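Local coordinates for protein D-alanine--D-alanine ligase (Coxiella burnetii, PDB 3TQT) that joins two D-alanine molecules into D-alanyl-D-alanine at the expense of ATP, a step of peptidoglycan biosynthesis in building the bacterial cell wall, at residues A[42-54]-A[64-76]. Sequence-based numbering, arbitrary orientation.
Sequences IFIDHVGRWYLID and PDHLVKEGSARPI
Leu52 N gives a short bond of 2.6 Å to Arg74 O, and Arg74 N returns one of 2.8 Å to Leu52 O. Ile76 N meets Trp50 O at 3.0 Å, so strands 50-53 and 74-76 pair antiparallel. A water lies among Leu52 O, Ser72 O, Asp54 N and Arg74 NH1. Beyond the last pair, Arg74 NH1 forms a salt bridge to Asp54 OD1, its hydrogen bond weak, with the carboxylate and guanidinium planes 76° apart.

The sheet face bearing Phe43, Tyr51 and Ile53 illustrates how a helix is seated across strands. Pro64 lays CB over the centre of the Phe43 ring, 3.4 Å from its centroid, a CH-pi contact. In Val68, chi1 of 170° turns CG2 anti to the carbonyl carbon, over the centre of the Tyr51 ring and against Phe43 CD2. Ile53 and Leu67 cross at about a right angle, their CD1 atoms 3.6 Å apart. On the opposite face, Ile76 CD1 presses tightly on Ile42 CD1.

Helix 64-70 runs at 91° to strand 50-53 in the N-terminal domain. Helix 56-61 adds Phe59 against Ile53; strand 87-89 brings Trp87 to Ile42, Leu52 and Ile76, and helix 115-122 packs on Trp50, whose ring also stacks on Phe80 of the second subunit.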
loop_
_atom_site.group_PDB
_atom_site.type_symbol
_atom_site.label_atom_id
_atom_site.label_comp_id
_atom_site.label_asym_id
_atom_site.label_seq_id
_atom_site.Cartn_x
_atom_site.Cartn_y
_atom_site.Cartn_z
ATOM N N ILE A 42 10.048 -18.173 -8.525
ATOM C CA ILE A 42 9.442 -18.467 -7.246
ATOM C C ILE A 42 7.978 -18.736 -7.522
ATOM O O ILE A 42 7.277 -17.873 -8.037
ATOM C CB ILE A 42 9.557 -17.284 -6.266
ATOM C CG1 ILE A 42 11.023 -16.912 -6.031
ATOM C CG2 ILE A 42 8.858 -17.617 -4.955
ATOM C CD1 ILE A 42 11.799 -17.964 -5.325
ATOM N N PHE A 43 7.531 -19.938 -7.201
ATOM C CA PHE A 43 6.136 -20.300 -7.384
ATOM C C PHE A 43 5.404 -20.263 -6.055
ATOM O O PHE A 43 5.835 -20.881 -5.091
ATOM C CB PHE A 43 6.034 -21.704 -7.993
ATOM C CG PHE A 43 4.623 -22.181 -8.186
ATOM C CD1 PHE A 43 3.741 -21.466 -8.978
ATOM C CD2 PHE A 43 4.181 -23.352 -7.579
ATOM C CE1 PHE A 43 2.448 -21.907 -9.173
ATOM C CE2 PHE A 43 2.886 -23.798 -7.765
ATOM C CZ PHE A 43 2.016 -23.075 -8.565
ATOM N N ILE A 44 4.295 -19.530 -6.012
ATOM C CA ILE A 44 3.440 -19.505 -4.840
ATOM C C ILE A 44 2.206 -20.295 -5.202
ATOM O O ILE A 44 1.490 -19.924 -6.129
ATOM C CB ILE A 44 3.020 -18.069 -4.492
ATOM C CG1 ILE A 44 4.266 -17.189 -4.315
ATOM C CG2 ILE A 44 2.113 -18.056 -3.260
ATOM C CD1 ILE A 44 3.961 -15.744 -3.984
ATOM N N ASP A 45 1.955 -21.389 -4.495
ATOM C CA ASP A 45 0.810 -22.217 -4.851
ATOM C C ASP A 45 -0.491 -21.652 -4.297
ATOM O O ASP A 45 -0.529 -20.546 -3.746
ATOM C CB ASP A 45 1.016 -23.677 -4.423
ATOM C CG ASP A 45 0.991 -23.866 -2.916
ATOM O OD1 ASP A 45 0.558 -22.943 -2.190
ATOM O OD2 ASP A 45 1.394 -24.960 -2.461
ATOM N N HIS A 46 -1.566 -22.414 -4.450
ATOM C CA HIS A 46 -2.891 -21.915 -4.112
ATOM C C HIS A 46 -3.141 -21.730 -2.620
ATOM O O HIS A 46 -4.041 -20.981 -2.226
ATOM C CB HIS A 46 -3.976 -22.796 -4.741
ATOM C CG HIS A 46 -4.138 -22.577 -6.213
ATOM N ND1 HIS A 46 -4.608 -21.393 -6.739
ATOM C CD2 HIS A 46 -3.879 -23.382 -7.270
ATOM C CE1 HIS A 46 -4.642 -21.482 -8.057
ATOM N NE2 HIS A 46 -4.202 -22.678 -8.405
ATOM N N VAL A 47 -2.356 -22.402 -1.787
ATOM C CA VAL A 47 -2.472 -22.201 -0.346
ATOM C C VAL A 47 -1.379 -21.282 0.187
ATOM O O VAL A 47 -1.238 -21.112 1.396
ATOM C CB VAL A 47 -2.466 -23.531 0.438
ATOM C CG1 VAL A 47 -3.617 -24.418 -0.018
ATOM C CG2 VAL A 47 -1.138 -24.243 0.274
ATOM N N GLY A 48 -0.602 -20.693 -0.715
ATOM C CA GLY A 48 0.373 -19.694 -0.322
ATOM C C GLY A 48 1.735 -20.235 0.061
ATOM O O GLY A 48 2.523 -19.539 0.693
ATOM N N ARG A 49 2.015 -21.477 -0.310
ATOM C CA ARG A 49 3.346 -22.040 -0.101
ATOM C C ARG A 49 4.293 -21.605 -1.213
ATOM O O ARG A 49 3.902 -21.543 -2.377
ATOM C CB ARG A 49 3.283 -23.564 -0.046
ATOM C CG ARG A 49 2.679 -24.094 1.240
ATOM C CD ARG A 49 2.521 -25.611 1.202
ATOM N NE ARG A 49 1.479 -26.003 0.263
ATOM C CZ ARG A 49 0.937 -27.212 0.210
ATOM N NH1 ARG A 49 1.338 -28.161 1.048
ATOM N NH2 ARG A 49 -0.011 -27.468 -0.681
ATOM N N TRP A 50 5.538 -21.310 -0.849
ATOM C CA TRP A 50 6.522 -20.842 -1.817
ATOM C C TRP A 50 7.508 -21.924 -2.210
ATOM O O TRP A 50 7.997 -22.679 -1.368
ATOM C CB TRP A 50 7.326 -19.668 -1.253
ATOM C CG TRP A 50 6.569 -18.401 -1.104
ATOM C CD1 TRP A 50 5.276 -18.254 -0.719
ATOM C CD2 TRP A 50 7.075 -17.078 -1.343
ATOM N NE1 TRP A 50 4.942 -16.919 -0.691
ATOM C CE2 TRP A 50 6.027 -16.180 -1.074
ATOM C CE3 TRP A 50 8.313 -16.575 -1.756
ATOM C CZ2 TRP A 50 6.174 -14.793 -1.213
ATOM C CZ3 TRP A 50 8.462 -15.203 -1.889
ATOM C CH2 TRP A 50 7.397 -14.327 -1.620
ATOM N N TYR A 51 7.823 -21.963 -3.497
ATOM C CA TYR A 51 8.776 -22.917 -4.020
ATOM C C TYR A 51 9.732 -22.179 -4.934
ATOM O O TYR A 51 9.350 -21.232 -5.609
ATOM C CB TYR A 51 8.074 -24.020 -4.795
ATOM C CG TYR A 51 7.015 -24.777 -4.013
ATOM C CD1 TYR A 51 7.337 -25.928 -3.307
ATOM C CD2 TYR A 51 5.696 -24.343 -3.991
ATOM C CE1 TYR A 51 6.382 -26.626 -2.600
ATOM C CE2 TYR A 51 4.725 -25.046 -3.288
ATOM C CZ TYR A 51 5.078 -26.185 -2.597
ATOM O OH TYR A 51 4.132 -26.881 -1.885
ATOM N N LEU A 52 10.986 -22.605 -4.949
ATOM C CA LEU A 52 11.933 -22.017 -5.869
ATOM C C LEU A 52 12.331 -23.002 -6.952
ATOM O O LEU A 52 12.676 -24.146 -6.666
ATOM C CB LEU A 52 13.177 -21.540 -5.126
ATOM C CG LEU A 52 14.192 -20.755 -5.951
ATOM C CD1 LEU A 52 14.865 -19.709 -5.048
ATOM C CD2 LEU A 52 15.221 -21.665 -6.566
ATOM N N ILE A 53 12.292 -22.541 -8.194
ATOM C CA ILE A 53 12.748 -23.325 -9.334
ATOM C C ILE A 53 13.988 -22.645 -9.903
ATOM O O ILE A 53 13.907 -21.530 -10.405
ATOM C CB ILE A 53 11.642 -23.373 -10.404
ATOM C CG1 ILE A 53 10.385 -24.014 -9.818
ATOM C CG2 ILE A 53 12.108 -24.110 -11.644
ATOM C CD1 ILE A 53 9.088 -23.611 -10.528
ATOM N N ASP A 54 15.144 -23.296 -9.833
ATOM C CA ASP A 54 16.364 -22.601 -10.245
ATOM C C ASP A 54 16.859 -23.047 -11.609
ATOM O O ASP A 54 17.952 -22.673 -12.045
ATOM C CB ASP A 54 17.465 -22.711 -9.184
ATOM C CG ASP A 54 18.100 -24.075 -9.140
ATOM O OD1 ASP A 54 17.501 -25.030 -9.681
ATOM O OD2 ASP A 54 19.201 -24.192 -8.557
ATOM N N PRO A 64 4.287 -25.391 -13.034
ATOM C CA PRO A 64 4.947 -25.396 -11.728
ATOM C C PRO A 64 4.362 -26.447 -10.786
ATOM O O PRO A 64 5.093 -26.973 -9.939
ATOM C CB PRO A 64 4.722 -23.970 -11.209
ATOM C CG PRO A 64 3.589 -23.442 -12.001
ATOM C CD PRO A 64 3.679 -24.089 -13.350
ATOM N N ASP A 65 3.077 -26.768 -10.936
ATOM C CA ASP A 65 2.479 -27.833 -10.132
ATOM C C ASP A 65 3.213 -29.165 -10.355
ATOM O O ASP A 65 3.455 -29.932 -9.423
ATOM C CB ASP A 65 0.994 -27.983 -10.450
ATOM C CG ASP A 65 0.317 -29.012 -9.574
ATOM O OD1 ASP A 65 -0.000 -28.678 -8.412
ATOM O OD2 ASP A 65 0.102 -30.155 -10.040
ATOM N N HIS A 66 3.566 -29.430 -11.602
ATOM C CA HIS A 66 4.317 -30.633 -11.946
ATOM C C HIS A 66 5.675 -30.636 -11.244
ATOM O O HIS A 66 6.104 -31.651 -10.680
ATOM C CB HIS A 66 4.506 -30.693 -13.455
ATOM C CG HIS A 66 5.255 -31.896 -13.928
ATOM N ND1 HIS A 66 4.665 -33.139 -14.055
ATOM C CD2 HIS A 66 6.541 -32.048 -14.324
ATOM C CE1 HIS A 66 5.557 -34.001 -14.505
ATOM N NE2 HIS A 66 6.705 -33.365 -14.677
ATOM N N LEU A 67 6.338 -29.484 -11.267
ATOM C CA LEU A 67 7.673 -29.359 -10.706
ATOM C C LEU A 67 7.649 -29.552 -9.200
ATOM O O LEU A 67 8.581 -30.110 -8.608
ATOM C CB LEU A 67 8.262 -28.001 -11.062
ATOM C CG LEU A 67 8.342 -27.776 -12.569
ATOM C CD1 LEU A 67 8.763 -26.348 -12.848
ATOM C CD2 LEU A 67 9.294 -28.780 -13.199
ATOM N N VAL A 68 6.572 -29.088 -8.585
ATOM C CA VAL A 68 6.357 -29.300 -7.168
ATOM C C VAL A 68 6.257 -30.800 -6.893
ATOM O O VAL A 68 6.949 -31.340 -6.028
ATOM C CB VAL A 68 5.058 -28.613 -6.714
ATOM C CG1 VAL A 68 4.705 -29.043 -5.305
ATOM C CG2 VAL A 68 5.207 -27.106 -6.804
ATOM N N LYS A 69 5.397 -31.468 -7.647
ATOM C CA LYS A 69 5.153 -32.893 -7.433
ATOM C C LYS A 69 6.392 -33.736 -7.708
ATOM O O LYS A 69 6.681 -34.679 -6.974
ATOM C CB LYS A 69 3.972 -33.374 -8.276
ATOM C CG LYS A 69 2.618 -33.019 -7.675
ATOM C CD LYS A 69 1.489 -33.840 -8.284
ATOM C CE LYS A 69 1.226 -33.457 -9.733
ATOM N NZ LYS A 69 0.071 -34.207 -10.299
ATOM N N GLU A 70 7.119 -33.393 -8.766
ATOM C CA GLU A 70 8.368 -34.084 -9.094
ATOM C C GLU A 70 9.410 -33.871 -8.011
ATOM O O GLU A 70 10.262 -34.729 -7.776
ATOM C CB GLU A 70 8.918 -33.611 -10.442
ATOM C CG GLU A 70 8.126 -34.097 -11.630
ATOM C CD GLU A 70 8.110 -35.612 -11.716
ATOM O OE1 GLU A 70 9.199 -36.222 -11.688
ATOM O OE2 GLU A 70 7.010 -36.193 -11.799
ATOM N N GLY A 71 9.338 -32.716 -7.359
ATOM C CA GLY A 71 10.283 -32.372 -6.316
ATOM C C GLY A 71 11.361 -31.399 -6.760
ATOM O O GLY A 71 12.205 -31.007 -5.963
ATOM N N SER A 72 11.342 -31.007 -8.031
ATOM C CA SER A 72 12.355 -30.088 -8.536
ATOM C C SER A 72 12.129 -28.653 -8.065
ATOM O O SER A 72 13.086 -27.903 -7.889
ATOM C CB SER A 72 12.452 -30.146 -10.058
ATOM O OG SER A 72 11.254 -29.714 -10.648
ATOM N N ALA A 73 10.869 -28.269 -7.867
ATOM C CA ALA A 73 10.567 -26.977 -7.264
ATOM C C ALA A 73 10.725 -27.096 -5.756
ATOM O O ALA A 73 9.971 -27.812 -5.094
ATOM C CB ALA A 73 9.160 -26.527 -7.619
ATOM N N ARG A 74 11.701 -26.377 -5.220
ATOM C CA ARG A 74 12.123 -26.545 -3.837
ATOM C C ARG A 74 11.344 -25.637 -2.897
ATOM O O ARG A 74 11.303 -24.422 -3.093
ATOM C CB ARG A 74 13.615 -26.225 -3.704
ATOM C CG ARG A 74 14.536 -26.903 -4.724
ATOM C CD ARG A 74 15.793 -26.054 -4.952
ATOM N NE ARG A 74 17.008 -26.840 -5.166
ATOM C CZ ARG A 74 17.629 -26.963 -6.336
ATOM N NH1 ARG A 74 17.153 -26.352 -7.409
ATOM N NH2 ARG A 74 18.731 -27.693 -6.436
ATOM N N PRO A 75 10.733 -26.227 -1.863
ATOM C CA PRO A 75 10.079 -25.446 -0.811
ATOM C C PRO A 75 11.054 -24.439 -0.201
ATOM O O PRO A 75 12.170 -24.788 0.178
ATOM C CB PRO A 75 9.690 -26.511 0.221
ATOM C CG PRO A 75 9.537 -27.755 -0.578
ATOM C CD PRO A 75 10.585 -27.678 -1.650
ATOM N N ILE A 76 10.646 -23.181 -0.132
ATOM C CA ILE A 76 11.514 -22.173 0.442
ATOM C C ILE A 76 10.764 -21.305 1.421
ATOM O O ILE A 76 9.531 -21.224 1.409
ATOM C CB ILE A 76 12.126 -21.254 -0.622
ATOM C CG1 ILE A 76 11.026 -20.668 -1.521
ATOM C CG2 ILE A 76 13.208 -21.991 -1.421
ATOM C CD1 ILE A 76 11.427 -19.339 -2.174
HETATM O O HOH W 1 6.868 -22.339 1.621
HETATM O O HOH W 2 14.793 -25.660 -7.834
HETATM O O HOH W 3 14.644 -26.300 -10.462
#